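Tungstate ABC transporter, periplasmic tungstate-binding protein (Geobacter sulfurreducens, PDB 3LR1) probably captures tungstate in the periplasm and hands it to the membrane part of an ABC importer for uptake into the cell. Local coordinates at residues Glu106-Leu111 and Asp133-Ala138; Lys114-Ile119 and Arg165-Thr170; Ile119-Lys124 and Gly155-Met160; Met160-Arg165 and Thr183-Leu188. One frame throughout, in Å; residues are numbered along the deposited sequence.

In the fold
Following the chain, helix 104-114 opens contact 1, which closes when Asp133-Ala138 packs back against Glu106-Leu111. Before it closes, contacts 2 and 3 have opened on strand 118-120, so both cross contact 1. Of these two, contact 3 closes first, where helix 154-164 reaches residues Ile119-Lys124, and is nested inside the longer loop that contact 2 closes by pairing strand 167-171 with strand 118-120; the two share Ile119. Contact 4 opens at the end of helix 154-164, follows contact 3 in series, crosses contact 2, and closes at Thr183-Leu188. Together they tie helices 104-114, 126-137 and 154-164 to strands 118-120 and 167-171 and the approach to strand 186-190.

Contact 1: residues Glu106-Leu111 and Asp133-Ala138; sequences EALKLL and DLWKSA
Leu108 and Trp135 form the tight half of this helix-helix contact, with the leucine lying on the indole. Leu108 CB stands over the face of the six-membered ring of Trp135, 3.8 Å from its centroid and 22° off the ring normal, a CH-pi contact. The rim atom Trp135 CH2 also comes within 3.5 Å of Leu108 O, bringing the far end of the indole up against the helix backbone. Further out on the leucine, the branch CD1 meets Leu134 CB at 3.5 Å, and these two leucine side chains cross at about a right angle. A branched, flexible leucine suits this place because its CB and one methyl serve two neighbours at once. A broad flat tryptophan is suited to span the distance between helix segments whose axes stay 9.2 Å apart and cross at -80°. Trp135 NE1 donates to Glu131, one turn earlier in its own helix. An alanine in place of Trp135 would probably leave Leu108 CB without its aromatic cover, open a gap between the helices and deprive Glu131 of its indole partner.

The other half is looser and faces solvent. Lys109 CB lies 4.4 Å from Ala138 CB, and the rest of the exposed lysine leads away from residues 133-138. Ala138, short and apolar, lets the chain come near here without a bulky side chain between.

Leu108 also touches Ile88 of strand 78-90 and Phe118 of strand 118-120, while Trp135 rests on Ala112 as well, so helix 104-114 packs against both the sheet and helix 126-137.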
loop_
_atom_site.group_PDB
_atom_site.type_symbol
_atom_site.label_atom_id
_atom_site.label_comp_id
_atom_site.label_asym_id
_atom_site.label_seq_id
_atom_site.Cartn_x
_atom_site.Cartn_y
_atom_site.Cartn_z
ATOM N N GLU A 106 11.683 -12.904 13.168
ATOM C CA GLU A 106 12.313 -14.206 13.117
ATOM C C GLU A 106 12.352 -14.777 11.700
ATOM O O GLU A 106 13.346 -15.367 11.305
ATOM C CB GLU A 106 11.617 -15.189 14.035
ATOM C CG GLU A 106 12.316 -16.482 14.180
ATOM C CD GLU A 106 11.712 -17.327 15.287
ATOM O OE1 GLU A 106 10.542 -17.664 15.185
ATOM O OE2 GLU A 106 12.382 -17.684 16.278
ATOM N N ALA A 107 11.255 -14.633 10.970
ATOM C CA ALA A 107 11.184 -15.162 9.591
ATOM C C ALA A 107 12.262 -14.518 8.743
ATOM O O ALA A 107 12.950 -15.188 7.968
ATOM C CB ALA A 107 9.740 -14.930 8.940
ATOM N N LEU A 108 12.401 -13.205 8.845
ATOM C CA LEU A 108 13.378 -12.506 8.007
ATOM C C LEU A 108 14.795 -12.966 8.434
ATOM O O LEU A 108 15.652 -13.292 7.593
ATOM C CB LEU A 108 13.196 -10.990 8.116
ATOM C CG LEU A 108 11.854 -10.439 7.589
ATOM C CD1 LEU A 108 11.823 -8.851 7.759
ATOM C CD2 LEU A 108 11.635 -10.814 6.148
ATOM N N LYS A 109 15.020 -13.054 9.743
ATOM C CA LYS A 109 16.341 -13.454 10.223
ATOM C C LYS A 109 16.712 -14.878 9.751
ATOM O O LYS A 109 17.877 -15.133 9.429
ATOM C CB LYS A 109 16.415 -13.310 11.731
ATOM C CG LYS A 109 17.790 -12.822 12.271
ATOM C CD LYS A 109 18.825 -13.910 12.362
ATOM C CE LYS A 109 20.020 -13.513 13.297
ATOM N NZ LYS A 109 20.718 -14.690 13.882
ATOM N N LEU A 110 15.738 -15.797 9.725
ATOM C CA LEU A 110 15.897 -17.127 9.079
ATOM C C LEU A 110 16.344 -16.977 7.621
ATOM O O LEU A 110 17.235 -17.719 7.174
ATOM C CB LEU A 110 14.603 -17.959 9.120
ATOM C CG LEU A 110 14.290 -19.163 10.019
ATOM C CD1 LEU A 110 15.310 -19.445 11.114
ATOM C CD2 LEU A 110 12.886 -19.076 10.638
ATOM N N LEU A 111 15.737 -16.044 6.888
ATOM C CA LEU A 111 16.132 -15.764 5.482
ATOM C C LEU A 111 17.568 -15.276 5.369
ATOM O O LEU A 111 18.359 -15.832 4.598
ATOM C CB LEU A 111 15.188 -14.733 4.786
ATOM C CG LEU A 111 13.766 -15.261 4.602
ATOM C CD1 LEU A 111 12.809 -14.245 3.981
ATOM C CD2 LEU A 111 13.807 -16.511 3.745
ATOM N N ASP A 133 11.877 -1.458 9.031
ATOM C CA ASP A 133 11.575 -1.517 10.469
ATOM C C ASP A 133 11.736 -2.921 11.007
ATOM O O ASP A 133 12.237 -3.086 12.122
ATOM C CB ASP A 133 10.168 -0.974 10.787
ATOM C CG ASP A 133 10.061 0.541 10.552
ATOM O OD1 ASP A 133 11.114 1.222 10.361
ATOM O OD2 ASP A 133 8.899 1.039 10.514
ATOM N N LEU A 134 11.322 -3.929 10.220
ATOM C CA LEU A 134 11.396 -5.321 10.648
ATOM C C LEU A 134 12.819 -5.849 10.628
ATOM O O LEU A 134 13.212 -6.509 11.558
ATOM C CB LEU A 134 10.543 -6.229 9.775
ATOM C CG LEU A 134 9.024 -6.170 9.830
ATOM C CD1 LEU A 134 8.480 -6.976 8.624
ATOM C CD2 LEU A 134 8.461 -6.685 11.180
ATOM N N TRP A 135 13.592 -5.594 9.578
ATOM C CA TRP A 135 15.057 -5.845 9.658
ATOM C C TRP A 135 15.705 -5.243 10.938
ATOM O O TRP A 135 16.435 -5.921 11.657
ATOM C CB TRP A 135 15.789 -5.357 8.414
ATOM C CG TRP A 135 15.546 -6.196 7.177
ATOM C CD1 TRP A 135 15.023 -5.765 5.997
ATOM C CD2 TRP A 135 15.836 -7.589 6.993
ATOM N NE1 TRP A 135 14.991 -6.780 5.083
ATOM C CE2 TRP A 135 15.437 -7.927 5.688
ATOM C CE3 TRP A 135 16.386 -8.592 7.815
ATOM C CZ2 TRP A 135 15.564 -9.212 5.189
ATOM C CZ3 TRP A 135 16.516 -9.846 7.314
ATOM C CH2 TRP A 135 16.103 -10.159 6.024
ATOM N N LYS A 136 15.411 -3.988 11.236
ATOM C CA LYS A 136 15.962 -3.347 12.425
ATOM C C LYS A 136 15.526 -4.040 13.735
ATOM O O LYS A 136 16.345 -4.236 14.613
ATOM C CB LYS A 136 15.583 -1.850 12.449
ATOM C CG LYS A 136 16.488 -0.986 13.330
ATOM C CD LYS A 136 15.888 0.420 13.550
ATOM C CE LYS A 136 16.966 1.518 13.454
ATOM N NZ LYS A 136 16.529 2.820 14.092
ATOM N N SER A 137 14.248 -4.432 13.847
ATOM C CA SER A 137 13.722 -5.224 14.993
ATOM C C SER A 137 14.367 -6.602 15.102
ATOM O O SER A 137 14.502 -7.153 16.202
ATOM C CB SER A 137 12.198 -5.419 14.872
ATOM O OG SER A 137 11.468 -4.194 15.003
ATOM N N ALA A 138 14.748 -7.172 13.959
ATOM C CA ALA A 138 15.495 -8.437 13.948
ATOM C C ALA A 138 16.960 -8.204 14.337
ATOM O O ALA A 138 17.726 -9.164 14.550
ATOM C CB ALA A 138 15.426 -9.097 12.588
#

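Contact 2: residues Lys114-Ile119 and Arg165-Thr170; sequences KGATFI and RAYTLT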
loop_
_atom_site.group_PDB
_atom_site.type_symbol
_atom_site.label_atom_id
_atom_site.label_comp_id
_atom_site.label_asym_id
_atom_site.label_seq_id
_atom_site.Cartn_x
_atom_site.Cartn_y
_atom_site.Cartn_z
ATOM N N LYS A 114 20.001 -18.240 6.380
ATOM C CA LYS A 114 20.052 -19.243 5.324
ATOM C C LYS A 114 20.637 -18.659 3.996
ATOM O O LYS A 114 21.074 -19.409 3.125
ATOM C CB LYS A 114 18.629 -19.825 5.108
ATOM C CG LYS A 114 18.491 -20.925 4.028
ATOM C CD LYS A 114 18.908 -22.285 4.525
ATOM C CE LYS A 114 18.856 -23.347 3.397
ATOM N NZ LYS A 114 20.198 -23.983 3.110
ATOM N N GLY A 115 20.667 -17.332 3.854
ATOM C CA GLY A 115 21.045 -16.715 2.613
ATOM C C GLY A 115 20.033 -16.960 1.493
ATOM O O GLY A 115 20.436 -17.040 0.330
ATOM N N ALA A 116 18.727 -17.050 1.833
ATOM C CA ALA A 116 17.657 -17.274 0.865
ATOM C C ALA A 116 17.315 -15.970 0.148
ATOM O O ALA A 116 17.241 -14.900 0.761
ATOM C CB ALA A 116 16.408 -17.828 1.539
ATOM N N THR A 117 17.122 -16.059 -1.159
ATOM C CA THR A 117 16.893 -14.887 -1.951
ATOM C C THR A 117 15.624 -14.172 -1.495
ATOM O O THR A 117 14.613 -14.837 -1.285
ATOM C CB THR A 117 16.786 -15.247 -3.408
ATOM O OG1 THR A 117 18.000 -15.920 -3.794
ATOM C CG2 THR A 117 16.665 -14.001 -4.211
ATOM N N PHE A 118 15.711 -12.850 -1.324
ATOM C CA PHE A 118 14.626 -12.011 -0.806
ATOM C C PHE A 118 14.588 -10.689 -1.618
ATOM O O PHE A 118 15.608 -9.987 -1.759
ATOM C CB PHE A 118 14.793 -11.695 0.699
ATOM C CG PHE A 118 13.784 -10.699 1.235
ATOM C CD1 PHE A 118 12.590 -11.137 1.828
ATOM C CD2 PHE A 118 14.013 -9.343 1.123
ATOM C CE1 PHE A 118 11.661 -10.231 2.279
ATOM C CE2 PHE A 118 13.088 -8.410 1.609
ATOM C CZ PHE A 118 11.903 -8.844 2.153
ATOM N N ILE A 119 13.395 -10.340 -2.122
ATOM C CA ILE A 119 13.221 -9.104 -2.903
ATOM C C ILE A 119 12.610 -7.991 -2.045
ATOM O O ILE A 119 11.434 -8.091 -1.588
ATOM C CB ILE A 119 12.292 -9.325 -4.088
ATOM C CG1 ILE A 119 12.535 -10.677 -4.764
ATOM C CG2 ILE A 119 12.410 -8.196 -5.072
ATOM C CD1 ILE A 119 13.994 -10.978 -5.245
ATOM N N ARG A 165 12.157 -17.574 -7.517
ATOM C CA ARG A 165 11.799 -18.464 -6.409
ATOM C C ARG A 165 12.324 -17.937 -5.080
ATOM O O ARG A 165 12.971 -18.661 -4.278
ATOM C CB ARG A 165 12.274 -19.875 -6.734
ATOM C CG ARG A 165 11.331 -20.449 -7.775
ATOM C CD ARG A 165 12.109 -21.070 -8.764
ATOM N NE ARG A 165 13.034 -21.992 -8.099
ATOM C CZ ARG A 165 14.255 -22.302 -8.539
ATOM N NH1 ARG A 165 14.727 -21.764 -9.668
ATOM N NH2 ARG A 165 14.991 -23.155 -7.829
ATOM N N ALA A 166 12.035 -16.657 -4.889
ATOM C CA ALA A 166 12.503 -15.864 -3.751
ATOM C C ALA A 166 11.334 -15.660 -2.798
ATOM O O ALA A 166 10.160 -15.982 -3.110
ATOM C CB ALA A 166 13.092 -14.483 -4.216
ATOM N N TYR A 167 11.686 -15.182 -1.599
ATOM C CA TYR A 167 10.734 -14.702 -0.649
ATOM C C TYR A 167 10.598 -13.185 -0.819
ATOM O O TYR A 167 11.483 -12.513 -1.328
ATOM C CB TYR A 167 11.210 -15.008 0.767
ATOM C CG TYR A 167 11.353 -16.454 1.114
ATOM C CD1 TYR A 167 10.368 -17.099 1.862
ATOM C CD2 TYR A 167 12.507 -17.175 0.803
ATOM C CE1 TYR A 167 10.503 -18.430 2.230
ATOM C CE2 TYR A 167 12.634 -18.522 1.185
ATOM C CZ TYR A 167 11.635 -19.132 1.901
ATOM O OH TYR A 167 11.756 -20.478 2.310
ATOM N N THR A 168 9.462 -12.660 -0.406
ATOM C CA THR A 168 9.242 -11.245 -0.366
ATOM C C THR A 168 8.173 -10.916 0.676
ATOM O O THR A 168 7.275 -11.764 0.959
ATOM C CB THR A 168 8.886 -10.658 -1.788
ATOM O OG1 THR A 168 9.010 -9.221 -1.720
ATOM C CG2 THR A 168 7.468 -11.029 -2.248
ATOM N N LEU A 169 8.272 -9.701 1.226
ATOM C CA LEU A 169 7.294 -9.124 2.088
ATOM C C LEU A 169 6.308 -8.394 1.183
ATOM O O LEU A 169 6.707 -7.581 0.338
ATOM C CB LEU A 169 7.941 -8.158 3.089
ATOM C CG LEU A 169 6.999 -7.498 4.063
ATOM C CD1 LEU A 169 6.589 -8.512 5.230
ATOM C CD2 LEU A 169 7.636 -6.186 4.603
ATOM N N THR A 170 5.030 -8.763 1.298
ATOM C CA THR A 170 3.976 -8.189 0.465
ATOM C C THR A 170 2.759 -7.829 1.289
ATOM O O THR A 170 2.467 -8.466 2.283
ATOM C CB THR A 170 3.557 -9.146 -0.735
ATOM O OG1 THR A 170 2.582 -8.491 -1.564
ATOM C CG2 THR A 170 2.963 -10.467 -0.262
HETATM O O HOH W 1 9.429 -6.841 0.135
#
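Strands 118-120 and 167-171 run parallel as neighbours in the sheet of this lobe, and they meet where Phe118 is bridged to Tyr167. The backbone of Tyr167 makes both bonds: its N donates to Thr117 O at 3.0 Å, and its O accepts from Ile119 N at 3.0 Å in a bond nearly along the C=O axis. Between them Phe118 CA comes within 3.2 Å of Tyr167 O, a CA-H...O contact.

One residue further on, a side chain takes over. Thr168 OG1, anti to its backbone N (chi1 -166°), donates to Ile119 O at 2.7 Å, lying in the carbonyl plane. Water 1 donates to the same Ile119 O and, at 2.8 Å, to Leu169 O, so two donors grip one buried carbonyl and the water links the strands as they part. Threonine suits this place, being beta-branched for a strand and carrying a hydroxyl for the bond.

Apolar groups fill in around the backbone. Ala166 CB sits 3.6 Å from Thr117 CG2, a place for a small residue, and Phe118 lies beside Leu169, the two side chains pointing the same way. Tyr167 OH bonds to Asp94 and Ala96 N.

Phe118 bonds through its backbone to Trp146 and Val148, which makes strand 118-120 an inner strand of the parallel part of the mixed, helix-flanked sheet, as in the alpha/beta lobes of periplasmic binding proteins.

Contact 3: residues Ile119-Lys124 and Gly155-Met160; sequences ISRGDK and GPVITM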
loop_
_atom_site.group_PDB
_atom_site.type_symbol
_atom_site.label_atom_id
_atom_site.label_comp_id
_atom_site.label_asym_id
_atom_site.label_seq_id
_atom_site.Cartn_x
_atom_site.Cartn_y
_atom_site.Cartn_z
ATOM N N ILE A 119 13.395 -10.340 -2.122
ATOM C CA ILE A 119 13.221 -9.104 -2.903
ATOM C C ILE A 119 12.610 -7.991 -2.045
ATOM O O ILE A 119 11.434 -8.091 -1.588
ATOM C CB ILE A 119 12.292 -9.325 -4.088
ATOM C CG1 ILE A 119 12.535 -10.677 -4.764
ATOM C CG2 ILE A 119 12.410 -8.196 -5.072
ATOM C CD1 ILE A 119 13.994 -10.978 -5.245
ATOM N N SER A 120 13.389 -6.918 -1.880
ATOM C CA SER A 120 12.939 -5.688 -1.275
ATOM C C SER A 120 12.241 -4.843 -2.319
ATOM O O SER A 120 12.623 -4.858 -3.462
ATOM C CB SER A 120 14.136 -4.920 -0.751
ATOM O OG SER A 120 13.780 -3.704 -0.155
ATOM N N ARG A 121 11.242 -4.084 -1.926
ATOM C CA ARG A 121 10.647 -3.083 -2.823
ATOM C C ARG A 121 11.716 -2.029 -3.147
ATOM O O ARG A 121 11.758 -1.520 -4.280
ATOM C CB ARG A 121 9.441 -2.416 -2.203
ATOM C CG ARG A 121 8.174 -3.300 -2.101
ATOM C CD ARG A 121 7.466 -3.334 -3.456
ATOM N NE ARG A 121 7.073 -1.979 -3.837
ATOM C CZ ARG A 121 6.041 -1.306 -3.344
ATOM N NH1 ARG A 121 5.211 -1.872 -2.483
ATOM N NH2 ARG A 121 5.844 -0.043 -3.725
ATOM N N GLY A 122 12.569 -1.711 -2.166
ATOM C CA GLY A 122 13.622 -0.708 -2.338
ATOM C C GLY A 122 13.190 0.626 -2.953
ATOM O O GLY A 122 13.873 1.147 -3.843
ATOM N N ASP A 123 12.078 1.189 -2.475
ATOM C CA ASP A 123 11.574 2.463 -2.989
ATOM C C ASP A 123 11.039 3.339 -1.819
ATOM O O ASP A 123 11.434 3.199 -0.662
ATOM C CB ASP A 123 10.494 2.181 -4.073
ATOM C CG ASP A 123 9.239 1.393 -3.533
ATOM O OD1 ASP A 123 9.214 0.946 -2.371
ATOM O OD2 ASP A 123 8.253 1.212 -4.310
ATOM N N LYS A 124 10.099 4.198 -2.138
ATOM C CA LYS A 124 9.524 5.189 -1.208
ATOM C C LYS A 124 8.517 4.551 -0.264
ATOM O O LYS A 124 8.003 5.219 0.641
ATOM C CB LYS A 124 8.750 6.229 -2.110
ATOM C CG LYS A 124 8.654 7.763 -1.802
ATOM C CD LYS A 124 9.922 8.660 -2.130
ATOM C CE LYS A 124 10.464 8.556 -3.601
ATOM N NZ LYS A 124 11.958 8.837 -3.747
ATOM N N GLY A 155 3.457 -5.261 -7.375
ATOM C CA GLY A 155 3.127 -6.184 -8.442
ATOM C C GLY A 155 4.374 -6.704 -9.111
ATOM O O GLY A 155 4.602 -7.934 -9.234
ATOM N N PRO A 156 5.227 -5.783 -9.555
ATOM C CA PRO A 156 6.473 -6.274 -10.175
ATOM C C PRO A 156 7.386 -7.023 -9.206
ATOM O O PRO A 156 8.153 -7.888 -9.634
ATOM C CB PRO A 156 7.154 -4.999 -10.669
ATOM C CG PRO A 156 6.049 -3.997 -10.789
ATOM C CD PRO A 156 4.836 -4.460 -10.043
ATOM N N VAL A 157 7.322 -6.689 -7.909
ATOM C CA VAL A 157 8.138 -7.443 -6.973
ATOM C C VAL A 157 7.598 -8.879 -6.829
ATOM O O VAL A 157 8.368 -9.805 -6.800
ATOM C CB VAL A 157 8.298 -6.694 -5.633
ATOM C CG1 VAL A 157 8.782 -7.667 -4.541
ATOM C CG2 VAL A 157 9.316 -5.480 -5.905
ATOM N N ILE A 158 6.277 -9.061 -6.783
ATOM C CA ILE A 158 5.707 -10.423 -6.698
ATOM C C ILE A 158 6.107 -11.202 -7.945
ATOM O O ILE A 158 6.505 -12.400 -7.883
ATOM C CB ILE A 158 4.176 -10.422 -6.519
ATOM C CG1 ILE A 158 3.813 -9.817 -5.156
ATOM C CG2 ILE A 158 3.656 -11.853 -6.711
ATOM C CD1 ILE A 158 2.257 -9.490 -4.942
ATOM N N THR A 159 6.081 -10.549 -9.102
ATOM C CA THR A 159 6.538 -11.249 -10.306
ATOM C C THR A 159 8.006 -11.634 -10.249
ATOM O O THR A 159 8.367 -12.722 -10.683
ATOM C CB THR A 159 6.271 -10.359 -11.539
ATOM O OG1 THR A 159 4.880 -10.114 -11.616
ATOM C CG2 THR A 159 6.706 -10.993 -12.859
HETATM N N MSE A 160 8.874 -10.722 -9.798
HETATM C CA MSE A 160 10.310 -11.019 -9.739
HETATM C C MSE A 160 10.535 -12.114 -8.689
HETATM O O MSE A 160 11.255 -13.033 -8.948
HETATM C CB MSE A 160 11.106 -9.771 -9.384
HETATM C CG MSE A 160 12.657 -9.923 -9.545
HETATM SE SE MSE A 160 13.597 -8.313 -8.873
HETATM C CE MSE A 160 12.302 -6.939 -9.381
#
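Val157 is the centre of the first shell, with one methyl for each of two partners. Val157 CG1, anti to the backbone N (chi1 163°), meets Ile119 CG2 at 3.7 Å, the isoleucine and valine side chains sliding past each other in opposite directions. Val157 CG2 lies against the aliphatic part of Arg121, 3.7 Å from its CD. The same methyl Ile119 CG2 reaches the selenium of residue Met160, a selenomethionine in this crystal, at 4.0 Å. Compact beta-branched residues suit this buried face, where the strand ends close to the helix, and the long unbranched Met160 extends the apolar cover.

The second shell positions Arg121. Its chain is bent twice: chi2 (-80°) sets CD against the valine and chi3 (-60°) turns NE off from there. NH2 makes a salt bridge to Asp123 OD2 at 2.8 Å, using the syn lone pair of the carboxylate, which lies tilted from the guanidinium plane. NE donates to Gln152 O, and Asp123 OD1 in turn is bonded to Ser125 OG. The nearest atom of the Arg121 side chain lies about 4 Å from a bound tungsten ion, where a guanidinium group is consistent with the binding of tungstate. Gly122, at positive phi, turns the chain between Arg121 and Asp123.

Ser120 points away from the helix, and its OG bonds to Glu131 of helix 126-137. The end of strand 118-120 therefore lies between helix 154-164, which also touches Thr168 of strand 167-171 through Val157, and helix 126-137.

Contact 4: residues Met160-Arg165 and Thr183-Leu188; sequences MATERR and TDLVIL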
loop_
_atom_site.group_PDB
_atom_site.type_symbol
_atom_site.label_atom_id
_atom_site.label_comp_id
_atom_site.label_asym_id
_atom_site.label_seq_id
_atom_site.Cartn_x
_atom_site.Cartn_y
_atom_site.Cartn_z
HETATM N N MSE A 160 8.874 -10.722 -9.798
HETATM C CA MSE A 160 10.310 -11.019 -9.739
HETATM C C MSE A 160 10.535 -12.114 -8.689
HETATM O O MSE A 160 11.255 -13.033 -8.948
HETATM C CB MSE A 160 11.106 -9.771 -9.384
HETATM C CG MSE A 160 12.657 -9.923 -9.545
HETATM SE SE MSE A 160 13.597 -8.313 -8.873
HETATM C CE MSE A 160 12.302 -6.939 -9.381
ATOM N N ALA A 161 9.877 -12.040 -7.527
ATOM C CA ALA A 161 10.045 -13.120 -6.514
ATOM C C ALA A 161 9.676 -14.445 -7.120
ATOM O O ALA A 161 10.382 -15.393 -6.907
ATOM C CB ALA A 161 9.252 -12.896 -5.257
ATOM N N THR A 162 8.621 -14.466 -7.931
ATOM C CA THR A 162 8.104 -15.699 -8.496
ATOM C C THR A 162 9.107 -16.322 -9.491
ATOM O O THR A 162 9.466 -17.528 -9.404
ATOM C CB THR A 162 6.749 -15.446 -9.228
ATOM O OG1 THR A 162 5.838 -14.764 -8.367
ATOM C CG2 THR A 162 6.113 -16.804 -9.677
ATOM N N GLU A 163 9.639 -15.483 -10.365
ATOM C CA GLU A 163 10.675 -15.934 -11.310
ATOM C C GLU A 163 11.917 -16.459 -10.580
ATOM O O GLU A 163 12.493 -17.485 -10.960
ATOM C CB GLU A 163 11.038 -14.797 -12.269
ATOM C CG GLU A 163 9.883 -14.367 -13.159
ATOM C CD GLU A 163 10.290 -13.354 -14.217
ATOM O OE1 GLU A 163 11.215 -13.702 -14.961
ATOM O OE2 GLU A 163 9.676 -12.251 -14.327
ATOM N N ARG A 164 12.302 -15.772 -9.505
ATOM C CA ARG A 164 13.570 -16.059 -8.835
ATOM C C ARG A 164 13.401 -17.128 -7.762
ATOM O O ARG A 164 14.367 -17.500 -7.135
ATOM C CB ARG A 164 14.136 -14.762 -8.197
ATOM C CG ARG A 164 14.377 -13.541 -9.123
ATOM C CD ARG A 164 15.718 -13.517 -9.861
ATOM N NE ARG A 164 16.919 -13.388 -9.014
ATOM C CZ ARG A 164 17.553 -12.246 -8.681
ATOM N NH1 ARG A 164 17.116 -11.028 -9.083
ATOM N NH2 ARG A 164 18.647 -12.343 -7.912
ATOM N N ARG A 165 12.157 -17.574 -7.517
ATOM C CA ARG A 165 11.799 -18.464 -6.409
ATOM C C ARG A 165 12.324 -17.937 -5.080
ATOM O O ARG A 165 12.971 -18.661 -4.278
ATOM C CB ARG A 165 12.274 -19.875 -6.734
ATOM C CG ARG A 165 11.331 -20.449 -7.775
ATOM C CD ARG A 165 12.109 -21.070 -8.764
ATOM N NE ARG A 165 13.034 -21.992 -8.099
ATOM C CZ ARG A 165 14.255 -22.302 -8.539
ATOM N NH1 ARG A 165 14.727 -21.764 -9.668
ATOM N NH2 ARG A 165 14.991 -23.155 -7.829
ATOM N N THR A 183 1.144 -15.643 -9.727
ATOM C CA THR A 183 2.245 -16.244 -8.939
ATOM C C THR A 183 1.863 -17.641 -8.616
ATOM O O THR A 183 0.679 -17.922 -8.496
ATOM C CB THR A 183 2.389 -15.872 -7.417
ATOM O OG1 THR A 183 1.291 -15.101 -6.865
ATOM C CG2 THR A 183 3.717 -15.489 -7.065
ATOM N N ASP A 184 2.860 -18.463 -8.280
ATOM C CA ASP A 184 2.650 -19.754 -7.599
ATOM C C ASP A 184 3.238 -19.714 -6.169
ATOM O O ASP A 184 3.261 -20.734 -5.505
ATOM C CB ASP A 184 3.272 -20.925 -8.400
ATOM C CG ASP A 184 4.769 -20.765 -8.639
ATOM O OD1 ASP A 184 5.326 -19.733 -8.252
ATOM O OD2 ASP A 184 5.412 -21.675 -9.203
ATOM N N LEU A 185 3.729 -18.555 -5.704
ATOM C CA LEU A 185 4.175 -18.358 -4.320
ATOM C C LEU A 185 2.972 -18.456 -3.382
ATOM O O LEU A 185 1.825 -18.167 -3.761
ATOM C CB LEU A 185 4.880 -17.013 -4.128
ATOM C CG LEU A 185 6.082 -16.710 -5.046
ATOM C CD1 LEU A 185 6.680 -15.336 -4.850
ATOM C CD2 LEU A 185 7.128 -17.799 -4.939
ATOM N N VAL A 186 3.236 -18.876 -2.157
ATOM C CA VAL A 186 2.209 -19.074 -1.188
ATOM C C VAL A 186 2.596 -18.269 0.045
ATOM O O VAL A 186 3.773 -17.985 0.262
ATOM C CB VAL A 186 2.066 -20.563 -0.804
ATOM C CG1 VAL A 186 1.584 -21.419 -2.001
ATOM C CG2 VAL A 186 3.357 -21.082 -0.257
ATOM N N ILE A 187 1.603 -17.950 0.886
ATOM C CA ILE A 187 1.851 -17.322 2.168
ATOM C C ILE A 187 2.522 -18.343 3.104
ATOM O O ILE A 187 1.947 -19.396 3.460
ATOM C CB ILE A 187 0.509 -16.760 2.818
ATOM C CG1 ILE A 187 -0.204 -15.746 1.906
ATOM C CG2 ILE A 187 0.725 -16.159 4.195
ATOM C CD1 ILE A 187 -1.621 -15.395 2.424
ATOM N N LEU A 188 3.731 -17.997 3.534
ATOM C CA LEU A 188 4.483 -18.834 4.484
ATOM C C LEU A 188 4.524 -18.233 5.871
ATOM O O LEU A 188 4.687 -18.946 6.865
ATOM C CB LEU A 188 5.879 -19.076 3.932
ATOM C CG LEU A 188 5.858 -19.912 2.650
ATOM C CD1 LEU A 188 7.177 -19.677 1.903
ATOM C CD2 LEU A 188 5.640 -21.427 2.942
#
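Thr162 lies against Thr183, Asp184 and Leu185 where helix 154-164 ends in a Schellman motif and the chain later returns toward strand 186-190. The threonine crosses all three partners obliquely, its two branches serving different neighbours. Thr162 CG2, anti to the backbone N, points to the carboxylate, 3.4 Å from Asp184 OD1. Its OG1 takes the other direction, lying 3.7 Å from Leu185 CD1 while bonded to Ile158 O one turn back in the helix. That bond satisfies the hydroxyl within its own helix, which makes threonine suitable for a largely apolar boundary. The approach of Thr162 OG1 to Thr183 CG2 is doubtfully close in the model. An alanine in place of Thr162 would probably leave Asp184 OD1 without the CG2 methyl beside it, thin the packing round Leu185 CD1 and leave Ile158 O without the hydroxyl.

The helix turns off at Arg165, whose positive phi completes the cap, with Arg165 N bonded to Thr162 O. Leu185, whose side chain is directed toward the helix, also touches Val89 of strand 78-90, so it bridges helix and sheet. A small Ala161 accepts it, the branch Leu185 CD1 settling 3.6 Å from Ala161 CB.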